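Local coordinates for protein putative isochorismatase (Bordetella bronchiseptica, PDB 3UAO) that hydrolyses the amide bond of maleamate to give maleate and ammonia, a step in bacterial degradation of nicotinate (vitamin B3), at residues A[64-69]-A[197-202]; A[157-162]-A[183-188]; A[103-108]-A[140-145]; A[190-195]-A[217-222]. All blocks are in the same frame, centred on the assembly; numbering follows the deposited sequence.

Contact 1 of 4, residues A[64-69]-A[197-202]; sequences GGNIAA and RALGPH. With ACT (acetate ion), chain I.
The type II' beta turn from Gly64 to Ile67, leading into helix 67-84, packs against the start of helix 199-212, with Asn66 meeting Leu199 and His202; both helices flank the parallel sheet of this isochorismatase-type Rossmann fold. Within the turn, at Gly65, the backbones come together with no side chain between them: Gly65 CA lies 4.0 Å from Arg197 CA. Asn66 CG sits between the backbone N and the carbonyl carbon (chi1 59°), which sends the amide across to the other segment. There ND2 stands over the centre of one face of the His202 imidazole, 3.2 Å above its plane, and the amide is almost upright on the ring, the two planes 82° apart. Leu199 comes in beside it, its CD2 3.6 Å from Asn66 ND2. The polar ends are held from outside: Asn66 OD1 accepts from the backbone N of Asp196, and His202 ND1 is hydrogen-bonded to Thr169 OG1. Ile67 reaches back with CD1 to 3.7 Å from Arg197 N. The side chain of Arg197 leaves the turn behind, bends at chi3 and bonds through NE to Gln33 of the second subunit. At the guanidinium edge, a single oxygen of an acetate ion, O, accepts from both Arg197 NH1 (2.8 Å) and Arg197 NH2 (3.1 Å).

Contact 2 of 4, residues A[157-162]-A[183-188]; sequences RGVQTL and AGFRPL
Arg186 and Thr161 sit side by side where strands 161-167 and 186-195 begin to run parallel. The Arg186 chain can be walked outward from this pairing. Its CB lies 3.6 Å from Thr161 OG1 and almost as near Gln160 O; CG is 3.8 Å from Gln160 O, and CD returns to within 3.6 Å of Thr161 OG1. Extended from CG to NE, the chain then leaves the neighbouring strand, and NH1 ends on the backbone O of Pro40. The threonine hydroxyl that Arg186 brushes with its methylenes is itself hydrogen-bonded to Lys42 O. Three backbone bonds join the strands. Arg186 N gives an almost straight bond to Gln160 O (2.9 Å, 176° at the hydrogen); Leu162 N bonds to Arg186 O at 2.8 Å, and Leu188 N to Leu162 O at 2.9 Å. Gln160 O has a second donor in a water that also donates to Gly184 O, bridging the segments just before the strands pair. On the Phe185 side, the ring turns its edge to Val159 O, which lies in the ring plane 3.0 Å from Phe185 CD1, while Leu154 of helix 150-156 packs on both Phe185 and Leu162. Gly158 and Gly184 each end a helix with a Schellman motif, helix 150-156 and helix 174-182 respectively. With helix 174-182 joining the two paired strands, the arrangement is the beta-alpha-beta crossover of a Rossmann-type parallel sheet.

Contact 3 of 4, residues A[103-108]-A[140-145]; sequences NIFSIK and STPSAF
Asn103 and Ser140 are joined by the hydrogen bond that crosses this contact: Asn103 ND2 donates to Ser140 O at 2.8 Å. The acceptor lies almost in the amide plane of Asn103, but the donor stands above the carbonyl plane of Ser140, 43° out of it. The other end of the same amide is also engaged. Asn103 OD1 takes the backbone N of Ser106 at 3.0 Å, and Asn103 N in return bonds to Ser106 OG at 3.0 Å. This reciprocal pair is a capping box at the start of helix 105-108, and together with Tyr95 OH, also bonded to OD1, it fixes the rotation of the amide so that ND2 faces the chain leaving strand 135-139, an outermost strand of the parallel sheet within this chain. Aromatic packing comes two residues on. The Phe105 ring, its CG anti to the backbone N (chi1 -170°), is swung onto Thr141 and Pro142. Pro142 CD makes a CH-pi contact 4.2 Å from the centroid of the Phe105 ring, only 12° off the normal, while Ser140 O lies at the ring's edge, 3.7 Å from Phe105 CD2. Quaternary packing covers the same residues: Met181 of the second subunit touches Phe105 and Pro142, and Met149 of the fourth subunit packs on Ser140 and Thr141.

Contact 4 of 4, residues A[190-195]-A[217-222]; sequences LSDCVG and MTHDEA
Asp192 grips His219 twice at the point where strand 186-195 turns a corner beside the last strand of the Rossmann-type sheet, 215-217, and helix 219-224 begins. The corner is a type I beta turn from Leu190 to Cys193, closed by Cys193 N bonding to Leu190 O. Just before it Leu190 and Met217 pair in parallel, and Ser191 N donates to Met217 O at 2.9 Å. Both carboxylate oxygens of Asp192 are used. OD1 accepts from the backbone N of His219, the first helical residue, at 2.7 Å; it is met on its syn side, 30° out of the carboxylate plane. OD2 accepts from His219 ND1 at the ring edge. The modelled separation of OD2 and ND1, 2.4 Å, is very short and its exact value doubtful, but the carboxylate and imidazole are nearly coplanar, 23° apart. Asp192 CG, placed between backbone N and carbonyl carbon (chi1 62°), brings both oxygens to the histidine at once, so that the backbone bond and the ring bond together would limit rotation of the imidazole. Another carboxylate is close by, with Asp220 OD1 4.8 Å from Asp192 OD2. The hydroxyl of Thr218 is taken up locally, OG1 donating to Asp220 OD1 at 2.7 Å. Apart from the polar bonds, Cys193 SG lies 4.0 Å from His219 CB, and Leu190 CD1 meets Ala222 CB at 3.4 Å.

Contacts 2 and 4 share strand 186-195, with centres about 17 Å apart, and Leu188 joins them, its CD2 3.5 Å from Met217 CG. Contact 1 takes over where the strand ends: Asn66 OD1 comes within 3.1 Å of Gly195 CA. Contact 3 reaches contact 2 through Phe145, whose CZ lies 3.9 Å from Leu162 CD2. The oxidised Cys172, probably the nucleophile as in related isochorismatase-type amidohydrolases, lies in sequence between Thr169, the partner of His202 in contact 1, and helix 174-182, on which Pro142 and Phe145 of contact 3 pack. Contacts 1, 2 and 3 meet the second subunit, whose Lys212 shares the acetate of contact 1; no other chain of the assembly touches contact 4.

Contact 1 of 4, residues A[64-69]-A[197-202]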
loop_
_atom_site.group_PDB
_atom_site.type_symbol
_atom_site.label_atom_id
_atom_site.label_comp_id
_atom_site.label_asym_id
_atom_site.label_seq_id
_atom_site.Cartn_x
_atom_site.Cartn_y
_atom_site.Cartn_z
ATOM N N GLY A 64 17.979 25.434 6.015
ATOM C CA GLY A 64 17.829 26.836 5.674
ATOM C C GLY A 64 16.372 27.181 5.868
ATOM O O GLY A 64 15.621 26.403 6.469
ATOM N N GLY A 65 15.975 28.332 5.337
ATOM C CA GLY A 65 14.614 28.803 5.400
ATOM C C GLY A 65 14.159 28.997 6.823
ATOM O O GLY A 65 14.911 29.526 7.645
ATOM N N ASN A 66 12.930 28.572 7.107
ATOM C CA ASN A 66 12.348 28.647 8.428
ATOM C C ASN A 66 12.343 27.276 9.151
ATOM O O ASN A 66 11.489 27.042 10.009
ATOM C CB ASN A 66 10.921 29.185 8.311
ATOM C CG ASN A 66 10.037 28.304 7.415
ATOM O OD1 ASN A 66 10.510 27.317 6.889
ATOM N ND2 ASN A 66 8.770 28.666 7.243
ATOM N N ILE A 67 13.288 26.386 8.810
ATOM C CA ILE A 67 13.339 25.047 9.387
ATOM C C ILE A 67 13.857 25.029 10.847
ATOM O O ILE A 67 13.306 24.299 11.698
ATOM C CB ILE A 67 14.194 24.080 8.498
ATOM C CG1 ILE A 67 13.489 23.747 7.174
ATOM C CG2 ILE A 67 14.473 22.804 9.242
ATOM C CD1 ILE A 67 14.411 23.118 6.108
ATOM N N ALA A 68 14.909 25.810 11.141
ATOM C CA ALA A 68 15.445 25.898 12.521
ATOM C C ALA A 68 14.375 26.362 13.507
ATOM O O ALA A 68 14.251 25.795 14.607
ATOM C CB ALA A 68 16.653 26.813 12.596
ATOM N N ALA A 69 13.601 27.370 13.087
ATOM C CA ALA A 69 12.475 27.920 13.844
ATOM C C ALA A 69 11.364 26.909 14.027
ATOM O O ALA A 69 10.817 26.756 15.124
ATOM C CB ALA A 69 11.920 29.137 13.130
ATOM N N ARG A 197 13.233 25.030 3.141
ATOM C CA ARG A 197 14.462 25.746 2.815
ATOM C C ARG A 197 14.159 26.993 2.010
ATOM O O ARG A 197 15.005 27.850 1.846
ATOM C CB ARG A 197 15.419 24.850 2.026
ATOM C CG ARG A 197 14.856 24.389 0.668
ATOM C CD ARG A 197 15.823 23.510 -0.086
ATOM N NE ARG A 197 16.206 22.337 0.667
ATOM C CZ ARG A 197 15.430 21.280 0.912
ATOM N NH1 ARG A 197 14.183 21.205 0.463
ATOM N NH2 ARG A 197 15.926 20.275 1.624
ATOM N N ALA A 198 12.945 27.084 1.498
ATOM C CA ALA A 198 12.551 28.225 0.678
ATOM C C ALA A 198 11.129 28.611 1.002
ATOM O O ALA A 198 10.263 27.733 1.024
ATOM C CB ALA A 198 12.666 27.870 -0.798
ATOM N N LEU A 199 10.860 29.901 1.213
ATOM C CA LEU A 199 9.560 30.291 1.781
ATOM C C LEU A 199 8.381 30.334 0.799
ATOM O O LEU A 199 7.233 30.225 1.222
ATOM C CB LEU A 199 9.656 31.640 2.486
ATOM C CG LEU A 199 10.583 31.781 3.688
ATOM C CD1 LEU A 199 10.556 33.258 4.106
ATOM C CD2 LEU A 199 10.219 30.889 4.839
ATOM N N GLY A 200 8.653 30.587 -0.476
ATOM C CA GLY A 200 7.601 30.607 -1.508
ATOM C C GLY A 200 6.917 29.235 -1.591
ATOM O O GLY A 200 5.702 29.132 -1.434
ATOM N N PRO A 201 7.706 28.167 -1.794
ATOM C CA PRO A 201 7.207 26.777 -1.676
ATOM C C PRO A 201 6.475 26.433 -0.349
ATOM O O PRO A 201 5.381 25.835 -0.377
ATOM C CB PRO A 201 8.487 25.959 -1.815
ATOM C CG PRO A 201 9.324 26.771 -2.740
ATOM C CD PRO A 201 9.093 28.194 -2.277
ATOM N N HIS A 202 7.060 26.824 0.778
ATOM C CA HIS A 202 6.396 26.761 2.098
ATOM C C HIS A 202 4.970 27.333 2.082
ATOM O O HIS A 202 4.033 26.706 2.536
ATOM C CB HIS A 202 7.248 27.516 3.124
ATOM C CG HIS A 202 6.637 27.620 4.484
ATOM N ND1 HIS A 202 6.674 26.595 5.395
ATOM C CD2 HIS A 202 5.999 28.645 5.103
ATOM C CE1 HIS A 202 6.078 26.977 6.515
ATOM N NE2 HIS A 202 5.673 28.221 6.368
HETATM C C ACT I . 12.374 17.793 0.853
HETATM O O ACT I . 13.307 18.619 1.096
HETATM O OXT ACT I . 12.179 17.508 -0.379
HETATM C CH3 ACT I . 11.538 17.244 1.990
#

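Contact 2 of 4, residues A[157-162]-A[183-188]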
loop_
_atom_site.group_PDB
_atom_site.type_symbol
_atom_site.label_atom_id
_atom_site.label_comp_id
_atom_site.label_asym_id
_atom_site.label_seq_id
_atom_site.Cartn_x
_atom_site.Cartn_y
_atom_site.Cartn_z
ATOM N N ARG A 157 -3.610 1.952 17.043
ATOM C CA ARG A 157 -3.773 2.842 18.178
ATOM C C ARG A 157 -5.084 3.648 18.096
ATOM O O ARG A 157 -5.369 4.443 18.962
ATOM C CB ARG A 157 -2.535 3.736 18.265
ATOM C CG ARG A 157 -1.476 3.135 19.134
ATOM C CD ARG A 157 -0.071 3.580 18.843
ATOM N NE ARG A 157 0.491 2.550 17.975
ATOM C CZ ARG A 157 1.383 1.617 18.293
ATOM N NH1 ARG A 157 1.969 1.552 19.479
ATOM N NH2 ARG A 157 1.711 0.741 17.359
ATOM N N GLY A 158 -5.879 3.443 17.048
ATOM C CA GLY A 158 -7.172 4.089 16.923
ATOM C C GLY A 158 -7.160 5.596 16.705
ATOM O O GLY A 158 -8.150 6.274 17.039
ATOM N N VAL A 159 -6.089 6.116 16.080
ATOM C CA VAL A 159 -5.896 7.563 15.925
ATOM C C VAL A 159 -6.796 8.179 14.871
ATOM O O VAL A 159 -6.820 7.724 13.723
ATOM C CB VAL A 159 -4.415 7.908 15.639
ATOM C CG1 VAL A 159 -4.265 9.356 15.140
ATOM C CG2 VAL A 159 -3.574 7.657 16.907
ATOM N N GLN A 160 -7.529 9.220 15.252
ATOM C CA GLN A 160 -8.503 9.866 14.345
ATOM C C GLN A 160 -7.914 11.085 13.676
ATOM O O GLN A 160 -8.138 11.302 12.504
ATOM C CB GLN A 160 -9.770 10.278 15.109
ATOM C CG GLN A 160 -10.649 9.101 15.539
ATOM C CD GLN A 160 -11.344 8.492 14.371
ATOM O OE1 GLN A 160 -10.816 7.604 13.715
ATOM N NE2 GLN A 160 -12.536 8.992 14.070
ATOM N N THR A 161 -7.191 11.885 14.451
ATOM C CA THR A 161 -6.549 13.110 14.015
ATOM C C THR A 161 -5.023 13.094 14.301
ATOM O O THR A 161 -4.573 12.798 15.410
ATOM C CB THR A 161 -7.160 14.312 14.755
ATOM O OG1 THR A 161 -8.571 14.403 14.486
ATOM C CG2 THR A 161 -6.462 15.617 14.371
ATOM N N LEU A 162 -4.233 13.452 13.308
ATOM C CA LEU A 162 -2.797 13.433 13.391
ATOM C C LEU A 162 -2.204 14.826 13.199
ATOM O O LEU A 162 -2.359 15.446 12.163
ATOM C CB LEU A 162 -2.272 12.494 12.282
ATOM C CG LEU A 162 -0.764 12.261 12.167
ATOM C CD1 LEU A 162 -0.298 11.549 13.460
ATOM C CD2 LEU A 162 -0.384 11.499 10.902
ATOM N N ALA A 183 -5.108 7.864 3.905
ATOM C CA ALA A 183 -5.204 6.716 4.812
ATOM C C ALA A 183 -6.358 6.741 5.826
ATOM O O ALA A 183 -6.530 5.786 6.574
ATOM C CB ALA A 183 -3.887 6.542 5.539
ATOM N N GLY A 184 -7.152 7.812 5.874
ATOM C CA GLY A 184 -8.241 7.911 6.832
ATOM C C GLY A 184 -8.057 8.737 8.092
ATOM O O GLY A 184 -8.922 8.705 8.967
ATOM N N PHE A 185 -6.969 9.506 8.193
ATOM C CA PHE A 185 -6.703 10.361 9.375
ATOM C C PHE A 185 -6.961 11.846 9.077
ATOM O O PHE A 185 -6.710 12.333 7.995
ATOM C CB PHE A 185 -5.268 10.133 9.896
ATOM C CG PHE A 185 -4.902 8.664 10.018
ATOM C CD1 PHE A 185 -5.382 7.896 11.052
ATOM C CD2 PHE A 185 -4.123 8.060 9.082
ATOM C CE1 PHE A 185 -5.115 6.538 11.162
ATOM C CE2 PHE A 185 -3.808 6.697 9.195
ATOM C CZ PHE A 185 -4.319 5.939 10.245
ATOM N N ARG A 186 -7.437 12.594 10.057
ATOM C CA ARG A 186 -7.652 14.040 9.865
ATOM C C ARG A 186 -6.299 14.656 10.118
ATOM O O ARG A 186 -5.823 14.576 11.265
ATOM C CB ARG A 186 -8.683 14.560 10.860
ATOM C CG ARG A 186 -10.071 13.956 10.620
ATOM C CD ARG A 186 -10.946 13.963 11.852
ATOM N NE ARG A 186 -12.197 13.271 11.599
ATOM C CZ ARG A 186 -13.372 13.858 11.387
ATOM N NH1 ARG A 186 -13.527 15.174 11.418
ATOM N NH2 ARG A 186 -14.432 13.111 11.161
ATOM N N PRO A 187 -5.640 15.207 9.064
ATOM C CA PRO A 187 -4.373 15.857 9.340
ATOM C C PRO A 187 -4.573 17.263 9.904
ATOM O O PRO A 187 -5.455 18.009 9.448
ATOM C CB PRO A 187 -3.668 15.927 7.953
ATOM C CG PRO A 187 -4.634 15.195 6.952
ATOM C CD PRO A 187 -5.982 15.267 7.629
ATOM N N LEU A 188 -3.752 17.606 10.905
ATOM C CA LEU A 188 -3.683 18.943 11.469
ATOM C C LEU A 188 -2.249 19.437 11.244
ATOM O O LEU A 188 -1.320 19.077 11.982
ATOM C CB LEU A 188 -4.006 18.893 12.966
ATOM C CG LEU A 188 -4.502 20.167 13.662
ATOM C CD1 LEU A 188 -4.839 19.872 15.120
ATOM C CD2 LEU A 188 -3.532 21.341 13.529
HETATM O O HOH W 1 -9.854 10.078 10.892
#

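Contact 3 of 4, residues A[103-108]-A[140-145]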
loop_
_atom_site.group_PDB
_atom_site.type_symbol
_atom_site.label_atom_id
_atom_site.label_comp_id
_atom_site.label_asym_id
_atom_site.label_seq_id
_atom_site.Cartn_x
_atom_site.Cartn_y
_atom_site.Cartn_z
ATOM N N ASN A 103 16.980 4.876 -5.427
ATOM C CA ASN A 103 15.676 4.840 -6.091
ATOM C C ASN A 103 15.455 6.030 -7.027
ATOM O O ASN A 103 16.422 6.617 -7.488
ATOM C CB ASN A 103 14.562 4.618 -5.052
ATOM C CG ASN A 103 14.418 5.769 -4.093
ATOM O OD1 ASN A 103 15.080 6.813 -4.254
ATOM N ND2 ASN A 103 13.550 5.593 -3.073
ATOM N N ILE A 104 14.206 6.349 -7.370
ATOM C CA ILE A 104 13.944 7.436 -8.307
ATOM C C ILE A 104 14.145 8.758 -7.567
ATOM O O ILE A 104 14.883 9.627 -8.027
ATOM C CB ILE A 104 12.557 7.301 -8.905
ATOM C CG1 ILE A 104 12.379 5.899 -9.475
ATOM C CG2 ILE A 104 12.315 8.307 -10.021
ATOM C CD1 ILE A 104 13.482 5.515 -10.454
ATOM N N PHE A 105 13.550 8.892 -6.385
ATOM C CA PHE A 105 13.763 10.058 -5.529
ATOM C C PHE A 105 15.226 10.471 -5.397
ATOM O O PHE A 105 15.529 11.692 -5.408
ATOM C CB PHE A 105 13.244 9.720 -4.139
ATOM C CG PHE A 105 13.166 10.885 -3.183
ATOM C CD1 PHE A 105 12.887 12.175 -3.615
ATOM C CD2 PHE A 105 13.298 10.660 -1.836
ATOM C CE1 PHE A 105 12.774 13.239 -2.702
ATOM C CE2 PHE A 105 13.210 11.720 -0.924
ATOM C CZ PHE A 105 12.955 13.009 -1.364
ATOM N N SER A 106 16.124 9.493 -5.187
ATOM C CA SER A 106 17.561 9.792 -4.996
ATOM C C SER A 106 18.354 9.999 -6.309
ATOM O O SER A 106 19.542 10.253 -6.265
ATOM C CB SER A 106 18.266 8.727 -4.137
ATOM O OG SER A 106 18.370 7.467 -4.768
ATOM N N ILE A 107 17.689 9.890 -7.465
ATOM C CA ILE A 107 18.221 10.364 -8.735
ATOM C C ILE A 107 17.892 11.836 -8.859
ATOM O O ILE A 107 18.771 12.660 -9.169
ATOM C CB ILE A 107 17.630 9.599 -9.945
ATOM C CG1 ILE A 107 18.144 8.151 -9.988
ATOM C CG2 ILE A 107 17.979 10.318 -11.237
ATOM C CD1 ILE A 107 17.371 7.224 -10.880
ATOM N N LYS A 108 16.629 12.181 -8.624
ATOM C CA LYS A 108 16.197 13.591 -8.644
ATOM C C LYS A 108 16.938 14.431 -7.626
ATOM O O LYS A 108 17.341 15.540 -7.929
ATOM C CB LYS A 108 14.704 13.731 -8.335
ATOM C CG LYS A 108 13.750 13.562 -9.486
ATOM C CD LYS A 108 14.078 14.427 -10.698
ATOM C CE LYS A 108 13.836 15.921 -10.458
ATOM N NZ LYS A 108 13.973 16.654 -11.760
ATOM N N SER A 140 12.562 5.723 2.445
ATOM C CA SER A 140 13.415 6.107 1.360
ATOM C C SER A 140 12.621 6.926 0.335
ATOM O O SER A 140 13.091 7.143 -0.759
ATOM C CB SER A 140 13.949 4.840 0.697
ATOM O OG SER A 140 12.888 3.918 0.446
ATOM N N THR A 141 11.411 7.364 0.698
ATOM C CA THR A 141 10.556 8.219 -0.161
ATOM C C THR A 141 10.090 9.442 0.638
ATOM O O THR A 141 10.354 9.515 1.855
ATOM C CB THR A 141 9.358 7.418 -0.601
ATOM O OG1 THR A 141 8.702 6.889 0.559
ATOM C CG2 THR A 141 9.827 6.260 -1.446
ATOM N N PRO A 142 9.426 10.419 -0.012
ATOM C CA PRO A 142 8.975 11.616 0.706
ATOM C C PRO A 142 7.976 11.401 1.850
ATOM O O PRO A 142 8.109 12.020 2.927
ATOM C CB PRO A 142 8.316 12.463 -0.388
ATOM C CG PRO A 142 8.865 11.949 -1.654
ATOM C CD PRO A 142 9.156 10.514 -1.465
ATOM N N SER A 143 6.980 10.553 1.643
ATOM C CA SER A 143 5.894 10.380 2.641
ATOM C C SER A 143 6.206 9.387 3.735
ATOM O O SER A 143 6.687 8.322 3.473
ATOM C CB SER A 143 4.614 9.920 1.945
ATOM O OG SER A 143 3.673 9.400 2.873
ATOM N N ALA A 144 5.869 9.715 4.971
ATOM C CA ALA A 144 6.131 8.808 6.115
ATOM C C ALA A 144 5.234 7.572 6.065
ATOM O O ALA A 144 5.384 6.643 6.900
ATOM C CB ALA A 144 5.943 9.559 7.465
ATOM N N PHE A 145 4.317 7.546 5.101
ATOM C CA PHE A 145 3.353 6.471 4.943
ATOM C C PHE A 145 3.739 5.518 3.818
ATOM O O PHE A 145 3.375 4.308 3.868
ATOM C CB PHE A 145 1.937 7.039 4.635
ATOM C CG PHE A 145 1.281 7.707 5.810
ATOM C CD1 PHE A 145 0.431 7.009 6.629
ATOM C CD2 PHE A 145 1.532 9.021 6.109
ATOM C CE1 PHE A 145 -0.146 7.621 7.744
ATOM C CE2 PHE A 145 0.947 9.614 7.187
ATOM C CZ PHE A 145 0.116 8.901 8.008
#

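Contact 4 of 4, residues A[190-195]-A[217-222]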
loop_
_atom_site.group_PDB
_atom_site.type_symbol
_atom_site.label_atom_id
_atom_site.label_comp_id
_atom_site.label_asym_id
_atom_site.label_seq_id
_atom_site.Cartn_x
_atom_site.Cartn_y
_atom_site.Cartn_z
ATOM N N LEU A 190 0.596 21.799 11.633
ATOM C CA LEU A 190 1.093 22.837 12.476
ATOM C C LEU A 190 1.894 23.822 11.619
ATOM O O LEU A 190 3.068 23.587 11.349
ATOM C CB LEU A 190 1.999 22.232 13.539
ATOM C CG LEU A 190 1.485 21.526 14.798
ATOM C CD1 LEU A 190 -0.037 21.739 15.074
ATOM C CD2 LEU A 190 1.950 20.023 14.893
ATOM N N SER A 191 1.253 24.919 11.204
ATOM C CA SER A 191 1.840 25.885 10.268
ATOM C C SER A 191 3.146 26.503 10.742
ATOM O O SER A 191 3.930 26.952 9.912
ATOM C CB SER A 191 0.866 27.030 9.961
ATOM O OG SER A 191 0.449 27.704 11.148
ATOM N N ASP A 192 3.345 26.564 12.065
ATOM C CA ASP A 192 4.541 27.134 12.652
ATOM C C ASP A 192 5.519 26.043 13.077
ATOM O O ASP A 192 6.560 26.351 13.645
ATOM C CB ASP A 192 4.219 28.144 13.798
ATOM C CG ASP A 192 3.485 27.519 14.994
ATOM O OD1 ASP A 192 2.776 26.491 14.833
ATOM O OD2 ASP A 192 3.605 28.062 16.124
ATOM N N CYS A 193 5.198 24.787 12.759
ATOM C CA CYS A 193 6.054 23.642 13.045
ATOM C C CYS A 193 6.464 22.832 11.805
ATOM O O CYS A 193 7.032 21.712 11.905
ATOM C CB CYS A 193 5.339 22.706 14.004
ATOM S SG CYS A 193 5.098 23.382 15.632
ATOM N N VAL A 194 6.197 23.387 10.635
ATOM C CA VAL A 194 6.684 22.792 9.408
ATOM C C VAL A 194 7.607 23.834 8.825
ATOM O O VAL A 194 7.299 25.006 8.874
ATOM C CB VAL A 194 5.489 22.356 8.480
ATOM C CG1 VAL A 194 4.617 21.250 9.197
ATOM C CG2 VAL A 194 4.622 23.487 8.113
ATOM N N GLY A 195 8.767 23.452 8.320
ATOM C CA GLY A 195 9.649 24.447 7.707
ATOM C C GLY A 195 10.150 24.043 6.350
ATOM O O GLY A 195 10.147 22.874 5.997
ATOM N N MET A 217 -3.323 25.225 11.293
ATOM C CA MET A 217 -3.297 26.258 12.299
ATOM C C MET A 217 -1.922 26.302 12.995
ATOM O O MET A 217 -1.124 25.365 12.883
ATOM C CB MET A 217 -4.446 26.019 13.301
ATOM C CG MET A 217 -4.444 24.667 14.044
ATOM S SD MET A 217 -6.065 24.419 14.847
ATOM C CE MET A 217 -7.040 23.886 13.454
ATOM N N THR A 218 -1.648 27.394 13.698
ATOM C CA THR A 218 -0.440 27.515 14.515
ATOM C C THR A 218 -0.571 26.633 15.752
ATOM O O THR A 218 -1.679 26.259 16.134
ATOM C CB THR A 218 -0.178 28.977 14.934
ATOM O OG1 THR A 218 -1.302 29.485 15.656
ATOM C CG2 THR A 218 0.050 29.839 13.716
ATOM N N HIS A 219 0.563 26.305 16.368
ATOM C CA HIS A 219 0.607 25.294 17.426
ATOM C C HIS A 219 -0.162 25.664 18.706
ATOM O O HIS A 219 -0.754 24.813 19.337
ATOM C CB HIS A 219 2.058 24.929 17.773
ATOM C CG HIS A 219 2.720 25.897 18.693
ATOM N ND1 HIS A 219 3.232 27.099 18.259
ATOM C CD2 HIS A 219 2.944 25.849 20.027
ATOM C CE1 HIS A 219 3.765 27.741 19.286
ATOM N NE2 HIS A 219 3.599 27.006 20.370
ATOM N N ASP A 220 -0.150 26.923 19.089
ATOM C CA ASP A 220 -0.912 27.353 20.269
ATOM C C ASP A 220 -2.390 27.080 20.040
ATOM O O ASP A 220 -3.097 26.596 20.921
ATOM C CB ASP A 220 -0.677 28.835 20.576
ATOM C CG ASP A 220 -0.942 29.757 19.361
ATOM O OD1 ASP A 220 -0.429 29.479 18.249
ATOM O OD2 ASP A 220 -1.659 30.769 19.543
ATOM N N GLU A 221 -2.812 27.340 18.815
ATOM C CA GLU A 221 -4.179 27.120 18.382
ATOM C C GLU A 221 -4.515 25.630 18.423
ATOM O O GLU A 221 -5.566 25.265 18.952
ATOM C CB GLU A 221 -4.327 27.624 16.962
ATOM C CG GLU A 221 -5.609 28.305 16.625
ATOM C CD GLU A 221 -5.339 29.344 15.555
ATOM O OE1 GLU A 221 -5.009 30.513 15.919
ATOM O OE2 GLU A 221 -5.387 28.971 14.361
ATOM N N ALA A 222 -3.630 24.797 17.847
ATOM C CA ALA A 222 -3.814 23.338 17.788
ATOM C C ALA A 222 -3.939 22.745 19.202
ATOM O O ALA A 222 -4.930 22.100 19.509
ATOM C CB ALA A 222 -2.668 22.647 17.006
#